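Side-chain contacts in acyl-CoA dehydrogenase (Bacillus anthracis, PDB 3OWA), which probably oxidises acyl-CoA thioesters to the 2-enoyl-CoA, passing the electrons to a bound flavin-adenine dinucleotide: residues Val274-Ser279 with Glu370-Thr375; Gly278-Ala283 with Ala316-Ala321; Tyr357-Ser362 with Gly420-Lys425; Glu542-Ala547 with Lys569-Thr574; Glu549-Val554 with Arg561-Ser566. All coordinates share one frame; numbering follows the deposited sequence.

Interaction 1: residues Val274-Ser279 with Glu370-Thr375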
# COMPACT_ATOMS: atom_id res chain seq x y z
N VAL A 274 -14.33 12.75 -3.41
CA VAL A 274 -14.75 12.78 -4.81
C VAL A 274 -13.52 12.62 -5.72
O VAL A 274 -13.54 11.88 -6.69
CB VAL A 274 -15.47 14.15 -5.13
CG1 VAL A 274 -15.82 14.26 -6.60
CG2 VAL A 274 -16.75 14.29 -4.32
N GLY A 275 -12.45 13.36 -5.43
CA GLY A 275 -11.23 13.28 -6.24
C GLY A 275 -10.67 11.86 -6.29
O GLY A 275 -10.29 11.36 -7.37
N THR A 276 -10.58 11.18 -5.14
CA THR A 276 -9.98 9.85 -5.13
C THR A 276 -10.86 8.88 -5.93
O THR A 276 -10.38 7.91 -6.51
CB THR A 276 -9.78 9.32 -3.71
OG1 THR A 276 -11.05 9.31 -3.05
CG2 THR A 276 -8.77 10.24 -2.92
N VAL A 277 -12.15 9.18 -5.99
CA VAL A 277 -13.07 8.31 -6.70
C VAL A 277 -12.81 8.43 -8.19
O VAL A 277 -12.86 7.42 -8.92
CB VAL A 277 -14.57 8.62 -6.36
CG1 VAL A 277 -15.48 8.14 -7.47
CG2 VAL A 277 -14.97 7.91 -5.06
N GLY A 278 -12.57 9.66 -8.66
CA GLY A 278 -12.20 9.88 -10.08
C GLY A 278 -10.91 9.15 -10.43
O GLY A 278 -10.80 8.51 -11.47
N SER A 279 -9.91 9.22 -9.54
CA SER A 279 -8.68 8.54 -9.81
C SER A 279 -8.82 7.04 -9.79
O SER A 279 -8.15 6.36 -10.57
CB SER A 279 -7.59 8.97 -8.79
OG SER A 279 -7.45 10.40 -8.79
N GLU A 370 -8.29 5.29 0.85
CA GLU A 370 -7.86 3.87 0.97
C GLU A 370 -8.26 2.99 -0.20
O GLU A 370 -7.52 2.10 -0.60
CB GLU A 370 -8.34 3.24 2.30
CG GLU A 370 -7.67 3.95 3.44
CD GLU A 370 -7.80 3.23 4.78
OE1 GLU A 370 -8.78 2.48 4.98
OE2 GLU A 370 -6.92 3.45 5.65
N VAL A 371 -9.43 3.22 -0.75
CA VAL A 371 -9.79 2.52 -1.97
C VAL A 371 -8.85 2.91 -3.12
O VAL A 371 -8.42 2.06 -3.89
CB VAL A 371 -11.29 2.88 -2.36
CG1 VAL A 371 -11.57 2.52 -3.80
CG2 VAL A 371 -12.27 2.11 -1.44
N LEU A 372 -8.50 4.20 -3.23
CA LEU A 372 -7.61 4.63 -4.31
C LEU A 372 -6.23 4.02 -4.04
O LEU A 372 -5.58 3.50 -4.97
CB LEU A 372 -7.46 6.15 -4.35
CG LEU A 372 -6.43 6.69 -5.36
CD1 LEU A 372 -6.73 6.22 -6.76
CD2 LEU A 372 -6.23 8.22 -5.25
N ASP A 373 -5.79 4.03 -2.79
CA ASP A 373 -4.48 3.42 -2.44
C ASP A 373 -4.41 1.95 -2.98
O ASP A 373 -3.40 1.51 -3.56
CB ASP A 373 -4.35 3.45 -0.92
CG ASP A 373 -3.05 2.85 -0.41
OD1 ASP A 373 -2.08 3.59 -0.17
OD2 ASP A 373 -2.98 1.61 -0.25
N TYR A 374 -5.47 1.19 -2.74
CA TYR A 374 -5.53 -0.20 -3.18
C TYR A 374 -5.57 -0.27 -4.71
O TYR A 374 -4.90 -1.11 -5.30
CB TYR A 374 -6.80 -0.87 -2.58
CG TYR A 374 -7.04 -2.25 -3.13
CD1 TYR A 374 -6.38 -3.36 -2.58
CD2 TYR A 374 -7.89 -2.45 -4.24
CE1 TYR A 374 -6.55 -4.65 -3.10
CE2 TYR A 374 -8.06 -3.74 -4.78
CZ TYR A 374 -7.41 -4.83 -4.18
OH TYR A 374 -7.55 -6.10 -4.70
N THR A 375 -6.39 0.56 -5.36
CA THR A 375 -6.52 0.48 -6.81
C THR A 375 -5.24 0.86 -7.55
O THR A 375 -4.90 0.22 -8.55
CB THR A 375 -7.74 1.29 -7.37
OG1 THR A 375 -7.49 2.68 -7.15
CG2 THR A 375 -9.05 0.90 -6.66
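Leu372 of helix 358-383 provides the apolar half of this contact, setting its forked end against Thr276 and Ser279, which lie three residues apart on helix 257-293. With CG anti to the backbone N (chi1 174°), both methyls of Leu372 are carried to Ser279. CD1 of Leu372 comes to 3.5 Å from Ser279 CB, while CD2 of Leu372 touches that same carbon and also the methyl of Thr276, 4.0 Å from CG2. Closer to the backbones, Leu372 CB meets Thr276 CB at 4.0 Å. Short side chains suit the first helix here, because the CA atoms of Thr276 and Leu372 are 5.8 Å apart; the second helix can then fill the join with one larger branched residue.

Two threonine hydroxyls bond within their own helices. Thr276 OG1 is hydrogen-bonded to Gly273 O, so the residue presents carbon to Leu372. Thr375 OG1 donates to Leu372 O over 3.0 Å, meeting that carbonyl from the side at a C=O...O angle of 109°. Charged neighbours face other parts of the chain: Glu370 pairs with Arg415 and Asp373 with Arg405.

Both helices belong to the C-terminal helical domain of the acyl-CoA dehydrogenase fold, and the Thr276 side chain lies about 13 Å from a bound FAD. No hydrogen bond joins the two segments, so the contact depends on complementary shape and the burial of carbon.

Interaction 2: residues Gly278-Ala283 with Ala316-Ala321; sequences GSAKRA and AKTYAA
Thr318 divides its two branches between neighbouring residues of helix 257-293, its hydroxyl resting on the methyl of Ala280 and its own methyl against the stem of Lys281. OG1 of Thr318 stands 3.5 Å from Ala280 CB, a polar atom on carbon; its hydrogen bond is made to Met314 O, one turn back on the same helix. The torsion that points OG1 that way (chi1 -65°) leaves CG2 anti to the backbone N, and there Thr318 CG2 meets Lys281 CG at 3.8 Å, the two side chains crossing at a slant. A beta-branched residue suits this position because it can offer two different groups from one carbon.

Ala280 answers with the smallest of side chains, directed at the other helix, and its CA lies 6.3 Å from that of Thr318. Such close approach of small residues lets helices 257-293 and 305-336 pack tightly within the C-terminal helical domain of the acyl-CoA dehydrogenase fold. A third helix of that domain, 358-383, adjoins the contact: Thr375 touches Ala280, and Tyr374 forms a cation-pi pair with Lys317.

Lys281 works at two levels. Only the start of its aliphatic chain takes part in the packing; beyond CG the chain is fully extended and carries NZ onward to salt bridges with Glu103 and Glu322. Two carboxylates beside the ammonium group would be expected to favour its protonated form. A lysine is well suited to this, being oily near the backbone and ionic at its end. Tyr595, near the C terminus of the chain, touches Lys281 and also Tyr319.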
# COMPACT_ATOMS: atom_id res chain seq x y z
N GLY A 278 -12.57 9.66 -8.66
CA GLY A 278 -12.20 9.88 -10.08
C GLY A 278 -10.91 9.15 -10.43
O GLY A 278 -10.80 8.51 -11.47
N SER A 279 -9.91 9.22 -9.54
CA SER A 279 -8.68 8.54 -9.81
C SER A 279 -8.82 7.04 -9.79
O SER A 279 -8.15 6.36 -10.57
CB SER A 279 -7.59 8.97 -8.79
OG SER A 279 -7.45 10.40 -8.79
N ALA A 280 -9.63 6.49 -8.89
CA ALA A 280 -9.80 5.06 -8.83
C ALA A 280 -10.46 4.57 -10.11
O ALA A 280 -10.08 3.53 -10.62
CB ALA A 280 -10.64 4.62 -7.57
N LYS A 281 -11.40 5.33 -10.65
CA LYS A 281 -12.02 4.96 -11.91
C LYS A 281 -11.02 4.98 -13.05
O LYS A 281 -11.05 4.11 -13.92
CB LYS A 281 -13.14 5.92 -12.29
CG LYS A 281 -14.40 5.84 -11.46
CD LYS A 281 -15.41 6.78 -12.08
CE LYS A 281 -16.64 7.00 -11.22
NZ LYS A 281 -17.56 7.95 -11.94
N ARG A 282 -10.12 5.95 -13.05
CA ARG A 282 -9.11 6.01 -14.09
C ARG A 282 -8.12 4.83 -13.99
O ARG A 282 -7.69 4.26 -15.00
CB ARG A 282 -8.35 7.35 -14.00
CG ARG A 282 -7.26 7.51 -15.03
CD ARG A 282 -7.84 7.45 -16.48
NE ARG A 282 -6.74 7.60 -17.42
CZ ARG A 282 -6.84 7.43 -18.73
NH1 ARG A 282 -5.76 7.58 -19.50
NH2 ARG A 282 -8.02 7.09 -19.27
N ALA A 283 -7.75 4.47 -12.76
CA ALA A 283 -6.87 3.33 -12.55
C ALA A 283 -7.54 2.04 -13.07
O ALA A 283 -6.88 1.19 -13.66
CB ALA A 283 -6.52 3.17 -11.04
N ALA A 316 -15.27 -3.10 -7.54
CA ALA A 316 -16.28 -3.20 -6.50
C ALA A 316 -16.06 -2.19 -5.37
O ALA A 316 -17.00 -1.58 -4.90
CB ALA A 316 -16.37 -4.61 -5.96
N LYS A 317 -14.83 -2.06 -4.92
CA LYS A 317 -14.47 -0.96 -4.01
C LYS A 317 -14.78 0.41 -4.57
O LYS A 317 -15.31 1.25 -3.86
CB LYS A 317 -12.98 -1.04 -3.64
CG LYS A 317 -12.64 -2.31 -2.84
CD LYS A 317 -11.12 -2.33 -2.63
CE LYS A 317 -10.63 -3.64 -2.03
NZ LYS A 317 -11.16 -3.79 -0.60
N THR A 318 -14.47 0.64 -5.85
CA THR A 318 -14.73 1.94 -6.47
C THR A 318 -16.24 2.23 -6.52
O THR A 318 -16.67 3.36 -6.30
CB THR A 318 -14.17 1.98 -7.90
OG1 THR A 318 -12.75 1.86 -7.87
CG2 THR A 318 -14.53 3.31 -8.64
N TYR A 319 -17.05 1.20 -6.81
CA TYR A 319 -18.51 1.33 -6.80
C TYR A 319 -18.93 1.74 -5.40
O TYR A 319 -19.69 2.67 -5.23
CB TYR A 319 -19.21 0.02 -7.18
CG TYR A 319 -20.74 0.13 -7.18
CD1 TYR A 319 -21.41 0.80 -8.21
CD2 TYR A 319 -21.50 -0.44 -6.14
CE1 TYR A 319 -22.82 0.90 -8.21
CE2 TYR A 319 -22.91 -0.35 -6.14
CZ TYR A 319 -23.55 0.32 -7.18
OH TYR A 319 -24.93 0.42 -7.18
N ALA A 320 -18.41 1.06 -4.38
CA ALA A 320 -18.84 1.43 -3.03
C ALA A 320 -18.40 2.85 -2.67
O ALA A 320 -19.18 3.59 -2.08
CB ALA A 320 -18.39 0.40 -1.97
N ALA A 321 -17.19 3.24 -3.08
CA ALA A 321 -16.70 4.61 -2.81
C ALA A 321 -17.52 5.67 -3.55
O ALA A 321 -17.89 6.71 -2.98
CB ALA A 321 -15.17 4.74 -3.16

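Interaction 3: residues Tyr357-Ser362 with Gly420-Lys425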
# COMPACT_ATOMS: atom_id res chain seq x y z
N TYR A 357 -23.14 17.07 8.19
CA TYR A 357 -22.66 15.77 7.74
C TYR A 357 -21.16 15.57 7.91
O TYR A 357 -20.53 14.89 7.10
CB TYR A 357 -23.10 15.55 6.30
CG TYR A 357 -24.59 15.73 6.17
CD1 TYR A 357 -25.11 16.84 5.53
CD2 TYR A 357 -25.47 14.81 6.73
CE1 TYR A 357 -26.48 17.03 5.44
CE2 TYR A 357 -26.82 14.97 6.64
CZ TYR A 357 -27.33 16.09 6.00
OH TYR A 357 -28.69 16.25 5.91
N ALA A 358 -20.59 16.13 8.98
CA ALA A 358 -19.15 15.98 9.26
C ALA A 358 -18.75 14.51 9.33
O ALA A 358 -17.66 14.17 8.89
CB ALA A 358 -18.72 16.73 10.52
N ILE A 359 -19.61 13.65 9.88
CA ILE A 359 -19.29 12.23 9.98
C ILE A 359 -19.12 11.59 8.61
O ILE A 359 -18.10 10.97 8.33
CB ILE A 359 -20.30 11.43 10.82
CG1 ILE A 359 -20.18 11.83 12.29
CG2 ILE A 359 -20.06 9.94 10.65
CD1 ILE A 359 -21.37 11.35 13.17
N GLU A 360 -20.13 11.72 7.77
CA GLU A 360 -20.09 11.24 6.41
C GLU A 360 -18.88 11.79 5.62
O GLU A 360 -18.26 11.06 4.85
CB GLU A 360 -21.43 11.59 5.71
CG GLU A 360 -22.64 10.85 6.32
CD GLU A 360 -23.31 11.57 7.52
OE1 GLU A 360 -24.45 11.19 7.84
OE2 GLU A 360 -22.70 12.50 8.15
N CYS A 361 -18.52 13.06 5.83
CA CYS A 361 -17.34 13.66 5.14
C CYS A 361 -16.04 12.96 5.52
O CYS A 361 -15.21 12.66 4.65
CB CYS A 361 -17.22 15.17 5.47
SG CYS A 361 -18.54 16.19 4.73
N SER A 362 -15.86 12.71 6.81
CA SER A 362 -14.66 12.03 7.31
C SER A 362 -14.61 10.59 6.80
O SER A 362 -13.55 10.12 6.37
CB SER A 362 -14.60 12.06 8.84
OG SER A 362 -13.91 13.21 9.29
N GLY A 420 -16.50 9.91 18.72
CA GLY A 420 -16.79 11.06 19.60
C GLY A 420 -17.84 11.99 19.03
O GLY A 420 -18.68 12.50 19.77
N THR A 421 -17.79 12.20 17.72
CA THR A 421 -18.84 12.93 17.00
C THR A 421 -20.22 12.29 17.18
O THR A 421 -21.21 13.00 17.44
CB THR A 421 -18.48 13.08 15.53
OG1 THR A 421 -17.19 13.69 15.46
CG2 THR A 421 -19.45 13.97 14.81
N PHE A 422 -20.30 10.96 17.06
CA PHE A 422 -21.55 10.25 17.37
C PHE A 422 -22.01 10.51 18.80
O PHE A 422 -23.18 10.83 19.03
CB PHE A 422 -21.44 8.74 17.11
CG PHE A 422 -21.74 8.35 15.70
CD1 PHE A 422 -23.04 8.46 15.21
CD2 PHE A 422 -20.73 7.89 14.86
CE1 PHE A 422 -23.34 8.11 13.89
CE2 PHE A 422 -21.01 7.54 13.54
CZ PHE A 422 -22.33 7.65 13.05
N LEU A 423 -21.09 10.39 19.76
CA LEU A 423 -21.43 10.57 21.18
C LEU A 423 -21.84 12.02 21.51
O LEU A 423 -22.73 12.24 22.35
CB LEU A 423 -20.26 10.09 22.05
CG LEU A 423 -20.09 8.61 22.43
CD1 LEU A 423 -20.85 7.60 21.53
CD2 LEU A 423 -18.60 8.25 22.46
N ARG A 424 -21.22 12.99 20.85
CA ARG A 424 -21.55 14.40 21.04
C ARG A 424 -22.93 14.70 20.49
O ARG A 424 -23.66 15.51 21.05
CB ARG A 424 -20.51 15.31 20.38
CG ARG A 424 -20.31 16.63 21.09
CD ARG A 424 -19.14 17.41 20.50
NE ARG A 424 -18.41 18.17 21.52
CZ ARG A 424 -17.28 18.85 21.31
NH1 ARG A 424 -16.70 19.51 22.30
NH2 ARG A 424 -16.72 18.89 20.10
N LYS A 425 -23.30 14.04 19.40
CA LYS A 425 -24.64 14.19 18.84
C LYS A 425 -25.71 13.53 19.73
O LYS A 425 -26.86 13.98 19.76
CB LYS A 425 -24.69 13.65 17.41
CG LYS A 425 -24.05 14.55 16.38
CD LYS A 425 -24.06 13.88 15.02
CE LYS A 425 -23.35 14.72 13.96
NZ LYS A 425 -24.22 15.80 13.44
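Helix 358-362 and helix 420-425 run almost exactly antiparallel, at 171°, with their axes 10.9 Å apart at closest approach. This pairing joins helices 358-383 and 411-427 in the C-terminal helical region of the acyl-CoA dehydrogenase fold, and Ile359 bridges the wide spacing almost by itself. Its side chain reaches outward with CD1 anti to CA (chi2 166°) and enters between Thr421, Phe422 and Lys425.

Phe422 turns a ring face to the isoleucine in a CH-pi contact: CD1 of Ile359 lies 3.6 Å from the centroid of the Phe422 ring and only 2° off its normal, so the methyl is centred and nearly equidistant from all six carbons. The second branch adds to this, Ile359 CG2 standing 3.9 Å from CE2 of Phe422. A long, branched aliphatic chain suits the place because it can centre one methyl over the ring and set the other above the same face, out towards CE2 and CZ.

Thr421 and Ile359 lie antiparallel, flank against flank, the threonine offering its methyl, while its OG1 is hydrogen-bonded to Ile417 O on its own helix. Lys425 brings CE to 4.0 Å from Ile359 CD1 and bends at the last torsion, taking NZ to a weak hydrogen bond with Glu356 O and a long, weak ion pair with Glu430. Leu18, Leu431 and Val500 also touch the Phe422 side chain. Packing is tightest where Ile359 CG1 meets Thr421 CG2, at 3.4 Å, closer than carbons usually come.

Interaction 4: residues Glu542-Ala547 with Lys569-Thr574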
# COMPACT_ATOMS: atom_id res chain seq x y z
N GLU A 542 -14.96 -7.94 7.52
CA GLU A 542 -14.14 -6.98 8.29
C GLU A 542 -14.84 -6.42 9.54
O GLU A 542 -14.21 -6.29 10.61
CB GLU A 542 -13.67 -5.81 7.42
CG GLU A 542 -12.89 -6.29 6.20
CD GLU A 542 -12.41 -5.18 5.28
OE1 GLU A 542 -12.73 -4.00 5.56
OE2 GLU A 542 -11.71 -5.50 4.28
N ILE A 543 -16.12 -6.05 9.39
CA ILE A 543 -16.92 -5.56 10.53
C ILE A 543 -16.90 -6.55 11.68
O ILE A 543 -16.64 -6.18 12.83
CB ILE A 543 -18.37 -5.23 10.11
CG1 ILE A 543 -18.37 -3.91 9.34
CG2 ILE A 543 -19.31 -5.16 11.36
CD1 ILE A 543 -19.74 -3.52 8.73
N GLU A 544 -17.15 -7.82 11.36
CA GLU A 544 -17.13 -8.90 12.34
C GLU A 544 -15.81 -9.00 13.05
O GLU A 544 -15.78 -9.14 14.27
CB GLU A 544 -17.46 -10.25 11.68
CG GLU A 544 -17.49 -11.41 12.69
CD GLU A 544 -17.96 -12.73 12.08
OE1 GLU A 544 -18.41 -12.75 10.91
OE2 GLU A 544 -17.88 -13.77 12.78
N ALA A 545 -14.71 -8.95 12.30
CA ALA A 545 -13.37 -8.99 12.93
C ALA A 545 -13.07 -7.77 13.81
O ALA A 545 -12.42 -7.90 14.85
CB ALA A 545 -12.27 -9.17 11.88
N HIS A 546 -13.49 -6.57 13.37
CA HIS A 546 -13.32 -5.36 14.18
C HIS A 546 -14.11 -5.44 15.49
O HIS A 546 -13.63 -4.99 16.52
CB HIS A 546 -13.74 -4.10 13.42
CG HIS A 546 -12.78 -3.71 12.34
ND1 HIS A 546 -11.42 -3.63 12.55
CD2 HIS A 546 -12.98 -3.37 11.04
CE1 HIS A 546 -10.82 -3.27 11.43
NE2 HIS A 546 -11.74 -3.10 10.50
N ALA A 547 -15.32 -6.00 15.41
CA ALA A 547 -16.17 -6.14 16.59
C ALA A 547 -15.57 -7.13 17.58
O ALA A 547 -15.51 -6.83 18.77
CB ALA A 547 -17.60 -6.54 16.21
N LYS A 569 -24.75 -14.51 16.69
CA LYS A 569 -26.16 -14.39 16.32
C LYS A 569 -26.39 -13.26 15.30
O LYS A 569 -27.22 -13.40 14.39
CB LYS A 569 -27.04 -14.15 17.56
CG LYS A 569 -27.33 -15.42 18.38
CD LYS A 569 -28.16 -15.13 19.62
CE LYS A 569 -28.08 -16.30 20.61
NZ LYS A 569 -28.71 -15.96 21.93
N LEU A 570 -25.67 -12.16 15.44
CA LEU A 570 -25.82 -11.03 14.54
C LEU A 570 -25.11 -11.26 13.23
O LEU A 570 -25.40 -10.63 12.23
CB LEU A 570 -25.31 -9.75 15.20
CG LEU A 570 -26.27 -9.11 16.20
CD1 LEU A 570 -25.58 -7.93 16.82
CD2 LEU A 570 -27.59 -8.68 15.55
N THR A 571 -24.23 -12.24 13.22
CA THR A 571 -23.30 -12.37 12.12
C THR A 571 -23.53 -13.61 11.24
O THR A 571 -23.00 -13.70 10.13
CB THR A 571 -21.88 -12.24 12.68
OG1 THR A 571 -21.11 -11.43 11.81
CG2 THR A 571 -21.26 -13.59 12.94
N ARG A 572 -24.34 -14.53 11.74
CA ARG A 572 -24.69 -15.76 11.04
C ARG A 572 -25.47 -15.51 9.73
O ARG A 572 -26.45 -14.77 9.72
CB ARG A 572 -25.55 -16.65 11.96
CG ARG A 572 -24.78 -17.26 13.13
CD ARG A 572 -25.36 -18.61 13.56
NE ARG A 572 -26.83 -18.65 13.47
CZ ARG A 572 -27.52 -19.25 12.50
NH1 ARG A 572 -26.89 -19.87 11.51
NH2 ARG A 572 -28.84 -19.22 12.51
N HIS A 573 -25.02 -16.13 8.65
CA HIS A 573 -25.73 -16.09 7.37
C HIS A 573 -25.14 -17.11 6.43
O HIS A 573 -24.10 -17.69 6.73
CB HIS A 573 -25.66 -14.70 6.73
CG HIS A 573 -24.30 -14.33 6.22
ND1 HIS A 573 -23.27 -13.94 7.06
CD2 HIS A 573 -23.80 -14.25 4.96
CE1 HIS A 573 -22.21 -13.64 6.34
NE2 HIS A 573 -22.50 -13.81 5.06
N THR A 574 -25.77 -17.32 5.28
CA THR A 574 -25.22 -18.23 4.29
C THR A 574 -24.29 -17.46 3.38
O THR A 574 -24.75 -16.71 2.54
CB THR A 574 -26.30 -18.91 3.44
OG1 THR A 574 -27.13 -19.72 4.28
CG2 THR A 574 -25.64 -19.81 2.37
O HOH W 1 -20.33 -15.30 10.20
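Glu544 stretches to Thr571 on a nearly straight chain, with CG anti to the backbone N (chi1 -178°) and the carbons beyond it extended, while Thr571 is turned well off a staggered position (chi1 -137°) to set its hydroxyl and methyl against the carboxylate. The two residues close the end of a helical hairpin away from its turn: helix 526-554 runs one way, helix 557-571 returns beside it, and Thr571 ends the second arm, Arg572 being the first residue to leave the helical conformation.

Thr571 OG1 donates a weak hydrogen bond of 3.1 Å to Glu544 OE1. The side chains cross at about a right angle, and hydroxyl and methyl both lie over one face of the carboxylate, the methyl by the other oxygen, with Thr571 CG2 3.4 Å from Glu544 OE2. The hydroxyl thus comes from above the carboxylate plane rather than within it, in keeping with the weak bond. Threonine fits because it brings a donor and a small apolar group together to one carboxylate; glutamate fits because its length spans the gap between the helices.

A water makes a second link. It donates to Glu544 OE1 at 3.3 Å and to Thr571 O at 3.1 Å, so OE1 accepts from both the hydroxyl and the water. Glu544 OE2 has a long, weak ion pair with Lys548 on its own helix. Beside the pair, Ile543 and Leu570 pack on helix 458-482.

Where the helix ends, the carbonyl of Thr571 accepts from a side chain as well as from the water: His573 ND1 donates to Thr571 O at 3.1 Å, with an N-H...O angle of 167° and the oxygen in the plane of the imidazole ring.

Interaction 5: residues Glu549-Val554 with Arg561-Ser566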
# COMPACT_ATOMS: atom_id res chain seq x y z
N GLU A 549 -12.39 -8.03 17.99
CA GLU A 549 -11.22 -7.42 18.62
C GLU A 549 -11.62 -6.42 19.71
O GLU A 549 -11.02 -6.38 20.78
CB GLU A 549 -10.29 -6.72 17.60
CG GLU A 549 -9.01 -6.17 18.27
CD GLU A 549 -8.03 -5.49 17.29
OE1 GLU A 549 -8.33 -4.40 16.78
OE2 GLU A 549 -6.93 -6.05 17.06
N THR A 550 -12.65 -5.63 19.42
CA THR A 550 -13.14 -4.67 20.41
C THR A 550 -13.80 -5.35 21.62
O THR A 550 -13.58 -4.92 22.75
CB THR A 550 -14.08 -3.67 19.79
OG1 THR A 550 -13.42 -3.04 18.69
CG2 THR A 550 -14.44 -2.60 20.82
N LEU A 551 -14.59 -6.40 21.39
CA LEU A 551 -15.25 -7.13 22.51
C LEU A 551 -14.22 -7.77 23.44
O LEU A 551 -14.33 -7.69 24.66
CB LEU A 551 -16.27 -8.17 22.00
CG LEU A 551 -17.57 -7.62 21.38
CD1 LEU A 551 -18.45 -8.73 20.76
CD2 LEU A 551 -18.36 -6.84 22.41
N ILE A 552 -13.21 -8.39 22.86
CA ILE A 552 -12.13 -9.00 23.60
C ILE A 552 -11.29 -7.99 24.40
O ILE A 552 -10.73 -8.33 25.44
CB ILE A 552 -11.20 -9.81 22.66
CG1 ILE A 552 -11.96 -10.97 22.02
CG2 ILE A 552 -9.98 -10.31 23.40
CD1 ILE A 552 -11.23 -11.58 20.81
N ALA A 553 -11.19 -6.76 23.91
CA ALA A 553 -10.42 -5.74 24.60
C ALA A 553 -11.25 -5.10 25.72
O ALA A 553 -10.72 -4.44 26.60
CB ALA A 553 -9.97 -4.67 23.62
N VAL A 554 -12.56 -5.30 25.66
CA VAL A 554 -13.47 -4.56 26.52
C VAL A 554 -14.08 -5.40 27.64
O VAL A 554 -14.46 -4.87 28.67
CB VAL A 554 -14.52 -3.83 25.67
CG1 VAL A 554 -15.81 -3.63 26.40
CG2 VAL A 554 -13.94 -2.49 25.18
N ARG A 561 -18.09 -14.18 26.82
CA ARG A 561 -18.66 -15.26 25.99
C ARG A 561 -20.11 -14.94 25.61
O ARG A 561 -20.53 -15.25 24.49
CB ARG A 561 -18.50 -16.64 26.65
CG ARG A 561 -17.22 -17.36 26.19
CD ARG A 561 -16.92 -18.61 27.03
NE ARG A 561 -16.45 -18.25 28.37
CZ ARG A 561 -16.97 -18.70 29.51
NH1 ARG A 561 -17.99 -19.55 29.50
NH2 ARG A 561 -16.46 -18.30 30.67
N MSE A 562 -20.83 -14.29 26.51
CA MSE A 562 -22.18 -13.75 26.23
C MSE A 562 -22.18 -12.81 25.02
O MSE A 562 -22.88 -13.04 24.03
CB MSE A 562 -22.71 -12.98 27.43
CG MSE A 562 -24.17 -13.23 27.74
SE MSE A 562 -24.42 -14.54 29.17
CE MSE A 562 -23.28 -13.71 30.51
N MSE A 563 -21.38 -11.75 25.10
CA MSE A 563 -21.24 -10.78 24.00
C MSE A 563 -20.83 -11.42 22.67
O MSE A 563 -21.39 -11.08 21.64
CB MSE A 563 -20.29 -9.65 24.41
CG MSE A 563 -20.82 -8.81 25.58
SE MSE A 563 -22.66 -8.20 25.33
CE MSE A 563 -23.01 -7.40 27.09
N LEU A 564 -19.87 -12.35 22.70
CA LEU A 564 -19.44 -13.08 21.49
C LEU A 564 -20.52 -13.96 20.85
O LEU A 564 -20.56 -14.09 19.63
CB LEU A 564 -18.14 -13.87 21.71
CG LEU A 564 -16.80 -13.16 22.00
CD1 LEU A 564 -15.68 -14.15 22.26
CD2 LEU A 564 -16.37 -12.19 20.87
N SER A 565 -21.38 -14.59 21.67
CA SER A 565 -22.55 -15.32 21.16
C SER A 565 -23.60 -14.37 20.57
O SER A 565 -24.25 -14.71 19.58
CB SER A 565 -23.24 -16.16 22.26
OG SER A 565 -22.32 -17.07 22.83
N SER A 566 -23.77 -13.21 21.19
CA SER A 566 -24.64 -12.16 20.62
C SER A 566 -24.12 -11.73 19.23
O SER A 566 -24.91 -11.51 18.30
CB SER A 566 -24.78 -10.95 21.55
OG SER A 566 -25.43 -11.30 22.77
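Leu551 reaches across from helix 526-554 and sets its two methyls between Met563 and Leu564 of helix 557-571. CG sits beside the backbone N and the chain then extends (chi2 173°), which carries the fork of the leucine well out towards the other helix. Its CD2 meets the base of Met563, 4.0 Å from CB, and its CD1 lies over the backbone there, 3.9 Å from Met563 O. That same CD1 of Leu551 is 4.0 Å from Leu564 CD2.

The two partners are met differently. Met563, present as selenomethionine, is crossed at about a right angle and is touched near its root; a bend at chi2 (-50°) then takes the selenium away from Leu551. Leu564 instead runs alongside in the opposite sense, so that the two leucines overlap flank to flank. Leu560 and Leu567 of the same helix also touch Leu551, which completes the four corners of a knobs-into-holes arrangement, at positions i, i+3, i+4 and i+7.

The helices form a hairpin, joined by a very short connection, in the C-terminal helical part of the acyl-CoA dehydrogenase chain. Leucine suits a knob, being bulky and flexible enough to fill a hole of four side chains without any polar demand. Leu477 of helix 458-482 touches both Leu551 and Met563 and so brings a third helix to the packing. On the first helix, Ile552 packs on Pro575 of the second subunit and Ala553 on Ile579 of that subunit.

Overall arrangement
From the N terminus, interactions 1 and 2 both start on helix 257-293. Interaction 2 closes the shorter loop, to helix 305-336, and interaction 1 the longer one, to helix 358-383; with centres 6 Å apart they touch and form one three-helix core. Interaction 3 crosses interaction 1 along the chain: it opens at the start of helix 358-383, before interaction 1 closes further along that helix, and closes on helix 411-427, with its centre about 22 Å from that of interaction 1. The later part of the chain, after these loops have closed, adds interactions 4 and 5, both joining helices 526-554 and 557-571. Interaction 5 lies near the turn, nested inside the loop that interaction 4 closes, with centres 12 Å apart.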